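Local coordinates for protein separin (Saccharomyces cerevisiae, PDB 5U1T) that cleaves the cohesin subunit MCD1/SCC1 as a caspase-like cysteine protease, releasing sister chromatids for segregation at the onset of anaphase, at residues A[1540-1549]-A[1561-1572]. Numbering follows the deposited sequence.
Sequences FSEELFEKMG and SLSVSYAVSKSR
A roughly antiparallel helix pair lies on the sheet of the caspase-like protease domain: helix 1540-1548 packs against helix 1564-1571 with axes 8.8 Å apart and directions 140° from each other. The side chain of Ser1571 enters the other helix as a knob among Phe1540, Glu1543, Leu1544 and Lys1547. Serine suits the hole, being small and able to turn its hydroxyl back: Ser1571 OG donates to Ala1567 O at 2.6 Å, nearly in line with the C=O bond, which gives this buried hydroxyl a partner within its own helix while Glu1543 CB and CG lie against it. The Phe1540 ring puts CE1 3.6 Å from Ser1571 CB, while Val1568 O and Arg1572 N lie at its edge, near its plane; CG anti to the backbone N (chi1 169°) swings the ring toward this helix. Leu1544 CD2 reaches both Ala1567 CB and Val1568 CG2, 3.6 Å from the latter, and the small Ala1567, its CB pointing across, is consistent with the close approach of the axes. Beneath the pair runs the six-stranded sheet of the clan CD fold, where Leu1544 and Met1548 rest against Phe1493, and Val1568 against Leu1526 and Ile1587. Unbranched and flexible, Met1548 runs alongside Val1564, SD 3.7 Å from Val1564 CB, and bends at its last torsion, bringing CE to Ala1567 CB. Gly1549, at positive phi, ends the first helix in a Schellman motif, which suits glycine, with no CB to press on the preceding carbonyl O. Close by, Leu1562 N donates to Lys1547 O at 3.0 Å in a nearly straight bond; Lys1547 CD lies 3.7 Å from Leu1562 CD1, and Lys1547 NZ turns away to a salt bridge with Glu1546. Ser1563 N-caps the second helix, its short hydroxyl accepting from Tyr1566 N in the first turn.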
loop_
_atom_site.group_PDB
_atom_site.type_symbol
_atom_site.label_atom_id
_atom_site.label_comp_id
_atom_site.label_asym_id
_atom_site.label_seq_id
_atom_site.Cartn_x
_atom_site.Cartn_y
_atom_site.Cartn_z
ATOM N N PHE A 1540 12.599 28.758 50.160
ATOM C CA PHE A 1540 13.841 28.306 49.546
ATOM C C PHE A 1540 14.346 29.287 48.491
ATOM O O PHE A 1540 15.524 29.625 48.465
ATOM C CB PHE A 1540 13.653 26.900 48.936
ATOM C CG PHE A 1540 14.794 26.454 48.058
ATOM C CD1 PHE A 1540 15.942 25.917 48.611
ATOM C CD2 PHE A 1540 14.719 26.580 46.681
ATOM C CE1 PHE A 1540 16.994 25.519 47.806
ATOM C CE2 PHE A 1540 15.763 26.186 45.873
ATOM C CZ PHE A 1540 16.898 25.655 46.430
ATOM N N SER A 1541 13.460 29.734 47.615
ATOM C CA SER A 1541 13.842 30.683 46.573
ATOM C C SER A 1541 14.403 31.977 47.150
ATOM O O SER A 1541 15.458 32.449 46.716
ATOM C CB SER A 1541 12.648 31.002 45.678
ATOM O OG SER A 1541 12.169 29.825 45.065
ATOM N N GLU A 1542 13.685 32.544 48.117
ATOM C CA GLU A 1542 14.103 33.759 48.809
ATOM C C GLU A 1542 15.521 33.574 49.334
ATOM O O GLU A 1542 16.395 34.413 49.119
ATOM C CB GLU A 1542 13.129 34.083 49.953
ATOM C CG GLU A 1542 13.236 35.480 50.569
ATOM C CD GLU A 1542 12.718 35.510 52.008
ATOM O OE1 GLU A 1542 12.066 34.522 52.420
ATOM O OE2 GLU A 1542 12.979 36.504 52.733
ATOM N N GLU A 1543 15.750 32.440 49.985
ATOM C CA GLU A 1543 17.048 32.135 50.555
ATOM C C GLU A 1543 18.126 31.941 49.489
ATOM O O GLU A 1543 19.276 32.348 49.669
ATOM C CB GLU A 1543 16.940 30.890 51.433
ATOM C CG GLU A 1543 18.221 30.536 52.156
ATOM C CD GLU A 1543 18.641 31.573 53.190
ATOM O OE1 GLU A 1543 17.834 32.474 53.518
ATOM O OE2 GLU A 1543 19.789 31.470 53.690
ATOM N N LEU A 1544 17.737 31.326 48.381
ATOM C CA LEU A 1544 18.644 31.045 47.277
ATOM C C LEU A 1544 19.201 32.334 46.681
ATOM O O LEU A 1544 20.413 32.476 46.491
ATOM C CB LEU A 1544 17.909 30.223 46.214
ATOM C CG LEU A 1544 18.667 29.479 45.112
ATOM C CD1 LEU A 1544 18.825 30.335 43.885
ATOM C CD2 LEU A 1544 20.014 29.005 45.611
ATOM N N PHE A 1545 18.296 33.271 46.398
ATOM C CA PHE A 1545 18.647 34.588 45.870
ATOM C C PHE A 1545 19.562 35.369 46.815
ATOM O O PHE A 1545 20.555 35.969 46.387
ATOM C CB PHE A 1545 17.386 35.418 45.610
ATOM C CG PHE A 1545 16.436 34.814 44.610
ATOM C CD1 PHE A 1545 16.889 33.996 43.593
ATOM C CD2 PHE A 1545 15.081 35.085 44.683
ATOM C CE1 PHE A 1545 16.005 33.456 42.676
ATOM C CE2 PHE A 1545 14.197 34.545 43.768
ATOM C CZ PHE A 1545 14.662 33.732 42.769
ATOM N N GLU A 1546 19.215 35.384 48.099
ATOM C CA GLU A 1546 19.969 36.168 49.060
ATOM C C GLU A 1546 21.387 35.635 49.213
ATOM O O GLU A 1546 22.339 36.415 49.235
ATOM C CB GLU A 1546 19.260 36.198 50.412
ATOM C CG GLU A 1546 19.381 37.549 51.112
ATOM C CD GLU A 1546 20.774 37.799 51.701
ATOM O OE1 GLU A 1546 21.529 36.807 51.925
ATOM O OE2 GLU A 1546 21.107 38.990 51.954
ATOM N N LYS A 1547 21.537 34.316 49.301
ATOM C CA LYS A 1547 22.866 33.724 49.465
ATOM C C LYS A 1547 23.738 33.893 48.203
ATOM O O LYS A 1547 24.971 33.993 48.302
ATOM C CB LYS A 1547 22.756 32.238 49.849
ATOM C CG LYS A 1547 22.259 31.970 51.276
ATOM C CD LYS A 1547 23.404 31.920 52.294
ATOM C CE LYS A 1547 23.043 32.595 53.623
ATOM N NZ LYS A 1547 22.871 34.089 53.508
ATOM N N MET A 1548 23.107 33.868 47.043
ATOM C CA MET A 1548 23.830 34.018 45.795
ATOM C C MET A 1548 24.146 35.476 45.510
ATOM O O MET A 1548 25.057 35.776 44.750
ATOM C CB MET A 1548 23.074 33.379 44.632
ATOM C CG MET A 1548 23.989 32.731 43.604
ATOM S SD MET A 1548 23.181 31.528 42.555
ATOM C CE MET A 1548 21.683 31.369 43.488
ATOM N N GLY A 1549 23.386 36.375 46.119
ATOM C CA GLY A 1549 23.608 37.792 45.960
ATOM C C GLY A 1549 22.655 38.469 45.012
ATOM O O GLY A 1549 22.842 39.618 44.649
ATOM N N SER A 1561 29.727 36.396 47.601
ATOM C CA SER A 1561 28.501 35.615 47.447
ATOM C C SER A 1561 28.799 34.140 47.222
ATOM O O SER A 1561 29.937 33.763 46.944
ATOM C CB SER A 1561 27.663 36.155 46.295
ATOM O OG SER A 1561 27.348 37.507 46.554
ATOM N N LEU A 1562 27.766 33.314 47.357
ATOM C CA LEU A 1562 27.897 31.879 47.106
ATOM C C LEU A 1562 27.611 31.538 45.643
ATOM O O LEU A 1562 26.829 32.210 44.963
ATOM C CB LEU A 1562 26.958 31.072 48.019
ATOM C CG LEU A 1562 27.147 31.167 49.537
ATOM C CD1 LEU A 1562 26.137 30.330 50.312
ATOM C CD2 LEU A 1562 28.547 30.755 49.896
ATOM N N SER A 1563 28.266 30.481 45.174
ATOM C CA SER A 1563 27.942 29.841 43.903
ATOM C C SER A 1563 26.538 29.240 43.943
ATOM O O SER A 1563 26.009 28.987 45.017
ATOM C CB SER A 1563 28.966 28.751 43.588
ATOM O OG SER A 1563 28.826 27.646 44.473
ATOM N N VAL A 1564 25.947 28.981 42.777
ATOM C CA VAL A 1564 24.602 28.409 42.713
ATOM C C VAL A 1564 24.585 27.064 43.440
ATOM O O VAL A 1564 23.564 26.659 43.989
ATOM C CB VAL A 1564 24.100 28.239 41.233
ATOM C CG1 VAL A 1564 24.691 26.988 40.574
ATOM C CG2 VAL A 1564 22.581 28.187 41.174
ATOM N N SER A 1565 25.730 26.393 43.467
ATOM C CA SER A 1565 25.833 25.088 44.096
ATOM C C SER A 1565 25.769 25.168 45.612
ATOM O O SER A 1565 24.835 24.646 46.227
ATOM C CB SER A 1565 27.126 24.405 43.668
ATOM O OG SER A 1565 27.044 24.014 42.312
ATOM N N TYR A 1566 26.770 25.806 46.212
ATOM C CA TYR A 1566 26.778 25.997 47.657
ATOM C C TYR A 1566 25.494 26.700 48.102
ATOM O O TYR A 1566 24.922 26.354 49.139
ATOM C CB TYR A 1566 28.011 26.801 48.119
ATOM C CG TYR A 1566 29.356 26.084 48.016
ATOM C CD1 TYR A 1566 29.656 24.980 48.815
ATOM C CD2 TYR A 1566 30.329 26.526 47.132
ATOM C CE1 TYR A 1566 30.894 24.320 48.714
ATOM C CE2 TYR A 1566 31.557 25.881 47.030
ATOM C CZ TYR A 1566 31.837 24.784 47.819
ATOM O OH TYR A 1566 33.063 24.173 47.693
ATOM N N ALA A 1567 25.029 27.667 47.306
ATOM C CA ALA A 1567 23.840 28.445 47.660
ATOM C C ALA A 1567 22.614 27.559 47.769
ATOM O O ALA A 1567 21.760 27.783 48.617
ATOM C CB ALA A 1567 23.591 29.544 46.653
ATOM N N VAL A 1568 22.524 26.551 46.915
ATOM C CA VAL A 1568 21.388 25.654 46.962
ATOM C C VAL A 1568 21.448 24.738 48.188
ATOM O O VAL A 1568 20.471 24.629 48.927
ATOM C CB VAL A 1568 21.290 24.810 45.675
ATOM C CG1 VAL A 1568 20.382 23.610 45.890
ATOM C CG2 VAL A 1568 20.779 25.670 44.526
ATOM N N SER A 1569 22.588 24.095 48.419
ATOM C CA SER A 1569 22.690 23.141 49.524
ATOM C C SER A 1569 22.576 23.799 50.902
ATOM O O SER A 1569 22.155 23.165 51.874
ATOM C CB SER A 1569 24.000 22.360 49.437
ATOM O OG SER A 1569 25.110 23.230 49.522
ATOM N N LYS A 1570 22.950 25.070 50.984
ATOM C CA LYS A 1570 22.788 25.815 52.221
ATOM C C LYS A 1570 21.330 26.276 52.376
ATOM O O LYS A 1570 20.903 26.602 53.473
ATOM C CB LYS A 1570 23.757 27.009 52.263
ATOM C CG LYS A 1570 24.439 27.261 53.630
ATOM C CD LYS A 1570 25.124 26.001 54.202
ATOM C CE LYS A 1570 26.045 26.320 55.398
ATOM N NZ LYS A 1570 25.420 27.305 56.347
ATOM N N SER A 1571 20.559 26.276 51.292
ATOM C CA SER A 1571 19.186 26.793 51.331
ATOM C C SER A 1571 18.099 25.731 51.477
ATOM O O SER A 1571 16.937 26.070 51.688
ATOM C CB SER A 1571 18.881 27.609 50.069
ATOM O OG SER A 1571 19.706 28.754 49.975
ATOM N N ARG A 1572 18.456 24.457 51.333
ATOM C CA ARG A 1572 17.466 23.393 51.464
ATOM C C ARG A 1572 16.782 23.447 52.838
ATOM O O ARG A 1572 15.551 23.367 52.937
ATOM C CB ARG A 1572 18.110 22.015 51.232
ATOM C CG ARG A 1572 18.723 21.843 49.845
ATOM C CD ARG A 1572 19.067 20.397 49.528
ATOM N NE ARG A 1572 18.581 20.050 48.193
ATOM C CZ ARG A 1572 19.339 19.995 47.104
ATOM N NH1 ARG A 1572 20.643 20.235 47.178
ATOM N NH2 ARG A 1572 18.792 19.692 45.946
#